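Local coordinates for flagellar regulatory protein C (Vibrio cholerae, PDB 4QHS), which probably hydrolyses ATP as a heptameric AAA+ ring to activate sigma-54-dependent transcription of flagellar genes, at residues 214-225 / 245-256. Residues are numbered along the deposited sequence; the frame is centred on the assembly and turned at random.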
ATOM      1  N   VAL A 214     -27.596 -42.086 -34.883  1.00 82.30           N
ATOM      2  CA  VAL A 214     -28.945 -42.280 -34.383  1.00 89.84           C
ATOM      3  C   VAL A 214     -30.052 -41.454 -35.072  1.00 98.52           C
ATOM      4  O   VAL A 214     -31.099 -42.034 -35.344  1.00105.96           O
ATOM      5  CB  VAL A 214     -29.006 -42.033 -32.843  1.00 82.94           C
ATOM      6  CG1 VAL A 214     -27.800 -42.661 -32.166  1.00 80.29           C
ATOM      7  CG2 VAL A 214     -29.090 -40.562 -32.503  1.00 81.21           C
ATOM      8  N   PRO A 215     -29.806 -40.157 -35.424  1.00104.71           N
ATOM      9  CA  PRO A 215     -30.889 -39.179 -35.568  1.00102.36           C
ATOM     10  C   PRO A 215     -32.296 -39.727 -35.480  1.00 96.68           C
ATOM     11  O   PRO A 215     -32.747 -40.021 -34.368  1.00 75.92           O
ATOM     12  CB  PRO A 215     -30.626 -38.596 -36.955  1.00106.65           C
ATOM     13  CG  PRO A 215     -29.125 -38.631 -37.081  1.00107.77           C
ATOM     14  CD  PRO A 215     -28.586 -39.580 -36.018  1.00106.75           C
ATOM     15  N   SER A 216     -32.973 -39.846 -36.624  1.00116.97           N
ATOM     16  CA  SER A 216     -34.405 -40.164 -36.680  1.00129.75           C
ATOM     17  C   SER A 216     -35.168 -39.443 -35.558  1.00134.66           C
ATOM     18  O   SER A 216     -36.270 -39.847 -35.167  1.00144.39           O
ATOM     19  CB  SER A 216     -34.630 -41.680 -36.612  1.00130.06           C
ATOM     20  OG  SER A 216     -33.945 -42.274 -35.520  1.00124.14           O
ATOM     21  N   ILE A 217     -34.492 -38.449 -34.990  1.00112.82           N
ATOM     22  CA  ILE A 217     -34.983 -37.717 -33.855  1.00 83.51           C
ATOM     23  C   ILE A 217     -36.358 -37.142 -34.123  1.00 72.26           C
ATOM     24  O   ILE A 217     -36.537 -36.295 -34.953  1.00 73.70           O
ATOM     25  CB  ILE A 217     -33.987 -36.646 -33.484  1.00 80.10           C
ATOM     26  CG1 ILE A 217     -34.666 -35.479 -32.838  1.00 83.25           C
ATOM     27  CG2 ILE A 217     -33.330 -36.122 -34.697  1.00 77.75           C
ATOM     28  CD1 ILE A 217     -34.284 -34.232 -33.481  1.00 84.35           C
ATOM     29  N   ALA A 218     -37.331 -37.649 -33.399  1.00 69.21           N
ATOM     30  CA  ALA A 218     -38.687 -37.202 -33.508  1.00 72.81           C
ATOM     31  C   ALA A 218     -38.740 -35.766 -33.954  1.00 75.08           C
ATOM     32  O   ALA A 218     -37.882 -34.981 -33.628  1.00 72.51           O
ATOM     33  CB  ALA A 218     -39.396 -37.368 -32.195  1.00 52.93           C
ATOM     34  N   PRO A 219     -39.779 -35.441 -34.700  1.00 64.15           N
ATOM     35  CA  PRO A 219     -40.010 -34.103 -35.199  1.00 65.14           C
ATOM     36  C   PRO A 219     -40.519 -33.243 -34.094  1.00 70.52           C
ATOM     37  O   PRO A 219     -40.410 -32.050 -34.154  1.00 75.94           O
ATOM     38  CB  PRO A 219     -41.141 -34.317 -36.182  1.00 67.74           C
ATOM     39  CG  PRO A 219     -41.088 -35.713 -36.514  1.00 66.85           C
ATOM     40  CD  PRO A 219     -40.722 -36.387 -35.285  1.00 66.72           C
ATOM     41  N   ASN A 220     -41.093 -33.863 -33.092  1.00 69.92           N
ATOM     42  CA  ASN A 220     -41.578 -33.144 -31.953  1.00 70.89           C
ATOM     43  C   ASN A 220     -40.417 -32.634 -31.142  1.00 66.58           C
ATOM     44  O   ASN A 220     -40.552 -31.684 -30.410  1.00 67.43           O
ATOM     45  CB  ASN A 220     -42.442 -34.055 -31.104  1.00 78.19           C
ATOM     46  CG  ASN A 220     -43.903 -33.911 -31.413  1.00 86.14           C
ATOM     47  OD1 ASN A 220     -44.272 -33.295 -32.397  1.00 82.94           O
ATOM     48  ND2 ASN A 220     -44.744 -34.487 -30.579  1.00 90.07           N
ATOM     49  N   ALA A 221     -39.279 -33.294 -31.288  1.00 59.80           N
ATOM     50  CA  ALA A 221     -38.051 -32.893 -30.643  1.00 58.68           C
ATOM     51  C   ALA A 221     -37.443 -31.756 -31.415  1.00 58.91           C
ATOM     52  O   ALA A 221     -36.918 -30.835 -30.856  1.00 53.31           O
ATOM     53  CB  ALA A 221     -37.101 -34.037 -30.588  1.00 57.34           C
ATOM     54  N   ILE A 222     -37.540 -31.825 -32.720  1.00 55.53           N
ATOM     55  CA  ILE A 222     -37.032 -30.769 -33.544  1.00 59.73           C
ATOM     56  C   ILE A 222     -37.733 -29.477 -33.210  1.00 58.45           C
ATOM     57  O   ILE A 222     -37.141 -28.443 -33.063  1.00 52.80           O
ATOM     58  CB  ILE A 222     -37.280 -31.078 -34.987  1.00 65.75           C
ATOM     59  CG1 ILE A 222     -36.529 -32.332 -35.372  1.00 62.70           C
ATOM     60  CG2 ILE A 222     -36.818 -29.958 -35.821  1.00 64.45           C
ATOM     61  CD1 ILE A 222     -35.234 -32.057 -35.941  1.00 59.97           C
ATOM     62  N   THR A 223     -39.029 -29.564 -33.088  1.00 60.79           N
ATOM     63  CA  THR A 223     -39.819 -28.396 -32.871  1.00 66.43           C
ATOM     64  C   THR A 223     -39.427 -27.827 -31.527  1.00 63.37           C
ATOM     65  O   THR A 223     -39.323 -26.640 -31.345  1.00 55.49           O
ATOM     66  CB  THR A 223     -41.311 -28.777 -32.919  1.00 64.63           C
ATOM     67  OG1 THR A 223     -41.661 -29.120 -34.251  1.00 62.37           O
ATOM     68  CG2 THR A 223     -42.170 -27.656 -32.472  1.00 69.62           C
ATOM     69  N   LYS A 224     -39.207 -28.722 -30.586  1.00 56.14           N
ATOM     70  CA  LYS A 224     -38.806 -28.355 -29.250  1.00 51.08           C
ATOM     71  C   LYS A 224     -37.480 -27.666 -29.304  1.00 50.84           C
ATOM     72  O   LYS A 224     -37.275 -26.666 -28.680  1.00 50.55           O
ATOM     73  CB  LYS A 224     -38.679 -29.598 -28.422  1.00 59.21           C
ATOM     74  CG  LYS A 224     -38.336 -29.366 -27.013  1.00 62.10           C
ATOM     75  CD  LYS A 224     -39.196 -30.231 -26.185  1.00 65.19           C
ATOM     76  CE  LYS A 224     -38.481 -30.744 -25.008  1.00 67.91           C
ATOM     77  NZ  LYS A 224     -39.085 -31.989 -24.551  1.00 73.68           N
ATOM     78  N   LEU A 225     -36.580 -28.219 -30.083  1.00 54.16           N
ATOM     79  CA  LEU A 225     -35.285 -27.570 -30.319  1.00 54.16           C
ATOM     80  C   LEU A 225     -35.441 -26.209 -31.035  1.00 60.63           C
ATOM     81  O   LEU A 225     -34.741 -25.250 -30.705  1.00 65.57           O
ATOM     82  CB  LEU A 225     -34.360 -28.483 -31.143  1.00 48.80           C
ATOM     83  CG  LEU A 225     -33.379 -29.506 -30.533  1.00 46.04           C
ATOM     84  CD1 LEU A 225     -32.871 -29.122 -29.134  1.00 42.99           C
ATOM     85  CD2 LEU A 225     -33.910 -30.911 -30.536  1.00 50.61           C
ATOM     86  N   LEU A 245     -28.322 -37.696 -26.527  1.00 48.98           N
ATOM     87  CA  LEU A 245     -27.767 -38.970 -26.891  1.00 54.18           C
ATOM     88  C   LEU A 245     -27.569 -39.872 -25.684  1.00 57.92           C
ATOM     89  O   LEU A 245     -27.722 -41.051 -25.782  1.00 53.19           O
ATOM     90  CB  LEU A 245     -26.459 -38.797 -27.624  1.00 35.70           C
ATOM     91  CG  LEU A 245     -26.533 -38.270 -29.037  1.00 53.50           C
ATOM     92  CD1 LEU A 245     -25.180 -38.098 -29.660  1.00 41.86           C
ATOM     93  CD2 LEU A 245     -27.326 -39.222 -29.837  1.00 56.22           C
ATOM     94  N   ILE A 246     -27.238 -39.307 -24.540  1.00 54.88           N
ATOM     95  CA  ILE A 246     -27.055 -40.107 -23.349  1.00 51.42           C
ATOM     96  C   ILE A 246     -28.367 -40.674 -22.819  1.00 51.29           C
ATOM     97  O   ILE A 246     -28.430 -41.806 -22.422  1.00 51.23           O
ATOM     98  CB  ILE A 246     -26.320 -39.332 -22.247  1.00 49.06           C
ATOM     99  CG1 ILE A 246     -24.880 -39.082 -22.653  1.00 47.43           C
ATOM    100  CG2 ILE A 246     -26.315 -40.094 -20.988  1.00 45.54           C
ATOM    101  CD1 ILE A 246     -24.235 -37.996 -21.920  1.00 43.93           C
ATOM    102  N   LEU A 247     -29.421 -39.897 -22.829  1.00 43.95           N
ATOM    103  CA  LEU A 247     -30.684 -40.401 -22.353  1.00 48.60           C
ATOM    104  C   LEU A 247     -31.223 -41.499 -23.254  1.00 57.89           C
ATOM    105  O   LEU A 247     -32.066 -42.254 -22.855  1.00 62.06           O
ATOM    106  CB  LEU A 247     -31.667 -39.270 -22.163  1.00 40.12           C
ATOM    107  CG  LEU A 247     -31.217 -38.312 -21.083  1.00 45.93           C
ATOM    108  CD1 LEU A 247     -32.082 -37.140 -21.055  1.00 48.62           C
ATOM    109  CD2 LEU A 247     -31.286 -38.983 -19.783  1.00 45.58           C
ATOM    110  N   SER A 248     -30.697 -41.574 -24.464  1.00 73.20           N
ATOM    111  CA  SER A 248     -30.794 -42.743 -25.326  1.00 81.58           C
ATOM    112  C   SER A 248     -30.853 -42.409 -26.806  1.00 78.56           C
ATOM    113  O   SER A 248     -31.154 -41.298 -27.184  1.00 55.72           O
ATOM    114  CB  SER A 248     -31.955 -43.645 -24.944  1.00 88.99           C
ATOM    115  OG  SER A 248     -32.163 -44.605 -25.953  1.00 92.42           O
ATOM    116  N   GLU A 249     -30.557 -43.411 -27.624  1.00 84.89           N
ATOM    117  CA  GLU A 249     -30.435 -43.242 -29.079  1.00 88.07           C
ATOM    118  C   GLU A 249     -31.754 -43.129 -29.867  1.00 94.83           C
ATOM    119  O   GLU A 249     -32.657 -43.920 -29.694  1.00 97.13           O
ATOM    120  CB  GLU A 249     -29.550 -44.335 -29.654  1.00 78.22           C
ATOM    121  CG  GLU A 249     -28.098 -44.184 -29.315  1.00 76.08           C
ATOM    122  CD  GLU A 249     -27.806 -44.186 -27.831  1.00 72.72           C
ATOM    123  OE1 GLU A 249     -26.727 -43.709 -27.485  1.00 64.54           O
ATOM    124  OE2 GLU A 249     -28.612 -44.659 -27.013  1.00 72.60           O
ATOM    125  N   ASN A 250     -31.853 -42.127 -30.729  1.00 88.67           N
ATOM    126  CA  ASN A 250     -33.104 -41.808 -31.410  1.00 79.52           C
ATOM    127  C   ASN A 250     -33.896 -40.783 -30.638  1.00 68.94           C
ATOM    128  O   ASN A 250     -34.831 -41.118 -29.975  1.00 68.63           O
ATOM    129  CB  ASN A 250     -33.958 -43.045 -31.584  1.00 80.80           C
ATOM    130  CG  ASN A 250     -35.212 -42.767 -32.367  1.00 88.88           C
ATOM    131  OD1 ASN A 250     -35.158 -42.387 -33.524  1.00 95.45           O
ATOM    132  ND2 ASN A 250     -36.346 -42.940 -31.735  1.00 90.87           N
ATOM    133  N   GLY A 251     -33.501 -39.531 -30.729  1.00 65.35           N
ATOM    134  CA  GLY A 251     -33.969 -38.516 -29.821  1.00 69.84           C
ATOM    135  C   GLY A 251     -35.462 -38.356 -29.726  1.00 74.72           C
ATOM    136  O   GLY A 251     -36.115 -38.191 -30.724  1.00 58.32           O
ATOM    137  N   HIS A 252     -35.997 -38.353 -28.515  1.00 70.75           N
ATOM    138  CA  HIS A 252     -37.441 -38.199 -28.366  1.00 76.07           C
ATOM    139  C   HIS A 252     -37.824 -36.964 -27.540  1.00 81.42           C
ATOM    140  O   HIS A 252     -38.377 -35.987 -28.060  1.00 72.46           O
ATOM    141  CB  HIS A 252     -38.015 -39.449 -27.718  1.00 81.11           C
ATOM    142  CG  HIS A 252     -39.359 -39.831 -28.241  1.00100.78           C
ATOM    143  ND1 HIS A 252     -40.526 -39.553 -27.562  1.00113.02           N
ATOM    144  CD2 HIS A 252     -39.726 -40.466 -29.379  1.00 99.79           C
ATOM    145  CE1 HIS A 252     -41.554 -40.005 -28.258  1.00113.54           C
ATOM    146  NE2 HIS A 252     -41.095 -40.565 -29.364  1.00107.70           N
ATOM    147  N   ILE A 253     -37.558 -37.046 -26.237  1.00 82.70           N
ATOM    148  CA  ILE A 253     -37.698 -35.921 -25.324  1.00 73.32           C
ATOM    149  C   ILE A 253     -36.325 -35.703 -24.682  1.00 80.58           C
ATOM    150  O   ILE A 253     -35.630 -36.654 -24.310  1.00 57.23           O
ATOM    151  CB  ILE A 253     -38.802 -36.151 -24.239  1.00 64.90           C
ATOM    152  CG1 ILE A 253     -38.334 -37.073 -23.092  1.00 81.67           C
ATOM    153  CG2 ILE A 253     -40.044 -36.718 -24.873  1.00 87.01           C
ATOM    154  CD1 ILE A 253     -37.561 -36.363 -21.881  1.00 64.89           C
ATOM    155  N   GLN A 254     -35.938 -34.440 -24.563  1.00 76.06           N
ATOM    156  CA  GLN A 254     -34.637 -34.096 -24.045  1.00 60.71           C
ATOM    157  C   GLN A 254     -34.699 -32.726 -23.330  1.00 68.86           C
ATOM    158  O   GLN A 254     -35.637 -31.956 -23.531  1.00 58.76           O
ATOM    159  CB  GLN A 254     -33.623 -34.103 -25.170  1.00 67.26           C
ATOM    160  CG  GLN A 254     -33.413 -32.744 -25.793  1.00 74.03           C
ATOM    161  CD  GLN A 254     -34.622 -32.247 -26.524  1.00 66.67           C
ATOM    162  OE1 GLN A 254     -35.164 -31.186 -26.200  1.00 58.85           O
ATOM    163  NE2 GLN A 254     -35.043 -32.992 -27.540  1.00 56.78           N
ATOM    164  N   SER A 255     -33.701 -32.433 -22.496  1.00 61.00           N
ATOM    165  CA  SER A 255     -33.906 -31.518 -21.384  1.00 62.22           C
ATOM    166  C   SER A 255     -33.359 -30.109 -21.558  1.00 71.61           C
ATOM    167  O   SER A 255     -32.292 -29.899 -22.140  1.00 74.71           O
ATOM    168  CB  SER A 255     -33.296 -32.129 -20.117  1.00 67.87           C
ATOM    169  OG  SER A 255     -33.829 -33.417 -19.866  1.00 85.67           O
ATOM    170  N   GLU A 256     -34.104 -29.141 -21.028  1.00 73.57           N
ATOM    171  CA  GLU A 256     -33.560 -27.802 -20.815  1.00 86.38           C
ATOM    172  C   GLU A 256     -34.239 -26.913 -19.746  1.00101.51           C
ATOM    173  O   GLU A 256     -34.557 -25.769 -20.049  1.00 93.62           O
ATOM    174  CB  GLU A 256     -33.570 -27.058 -22.147  1.00 75.90           C
ATOM    175  CG  GLU A 256     -34.787 -27.322 -22.969  1.00 73.51           C
ATOM    176  CD  GLU A 256     -34.526 -27.147 -24.443  1.00 71.42           C
ATOM    177  OE1 GLU A 256     -35.351 -26.478 -25.097  1.00 77.36           O
ATOM    178  OE2 GLU A 256     -33.508 -27.686 -24.943  1.00 60.48           O
TER
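Gly251 O is gripped from the loop ahead of helix 219-226. Ala218 N donates a weak hydrogen bond to Gly251 O (3.0 Å), bent to 128° at the hydrogen. Ile217 CA brings a C-H to Gly251 O at 3.4 Å. A second C-H contact runs the other way, from Asn250 CA to Pro215 O, and is straighter, 165° at the hydrogen. The backbones of 214-225 and 245-256 come closest where Ile217 faces Gly251, their CA atoms 4.2 Å apart. The bonded amide belongs to the N-cap residue, so the loop 248-256 is tied to the very start of the helix.

Beyond the cap, Ala221 CB rests against His252 O at 3.4 Å. Gln254 bends at chi2, which brings its amide up to Ala221 and Leu225. Its NE2 lies against Ala221 CB and Leu225 CD2. Its OE1 is buried and has no polar partner. Lys224, with CG anti to the backbone N (chi1 -177°) and bends at chi2 and chi3, is sent alongside Gln254, running in the opposite direction. Lys224 CE comes to 3.4 Å from Gln254 O. At the other end, Val214 turns both methyls on 245-256. Val214 CG2 packs tightly on Leu245 CD2 (3.5 Å), and Val214 CG1 lies against Glu249 CG.

The contact lies in the AAA+ lid. It joins the start of helix 219-226 to the chain leaving helix 233-247, whose Val240 and Ala244 lie against Gln254. At the end of that helix, Leu247 O accepts a hydrogen bond from Lys33 of a neighbouring subunit. One weak hydrogen bond and two C-H...O contacts, with the aliphatic chain of Lys224, the amide of Gln254 and the methyls of Val214, suggest a join held largely by van der Waals contact.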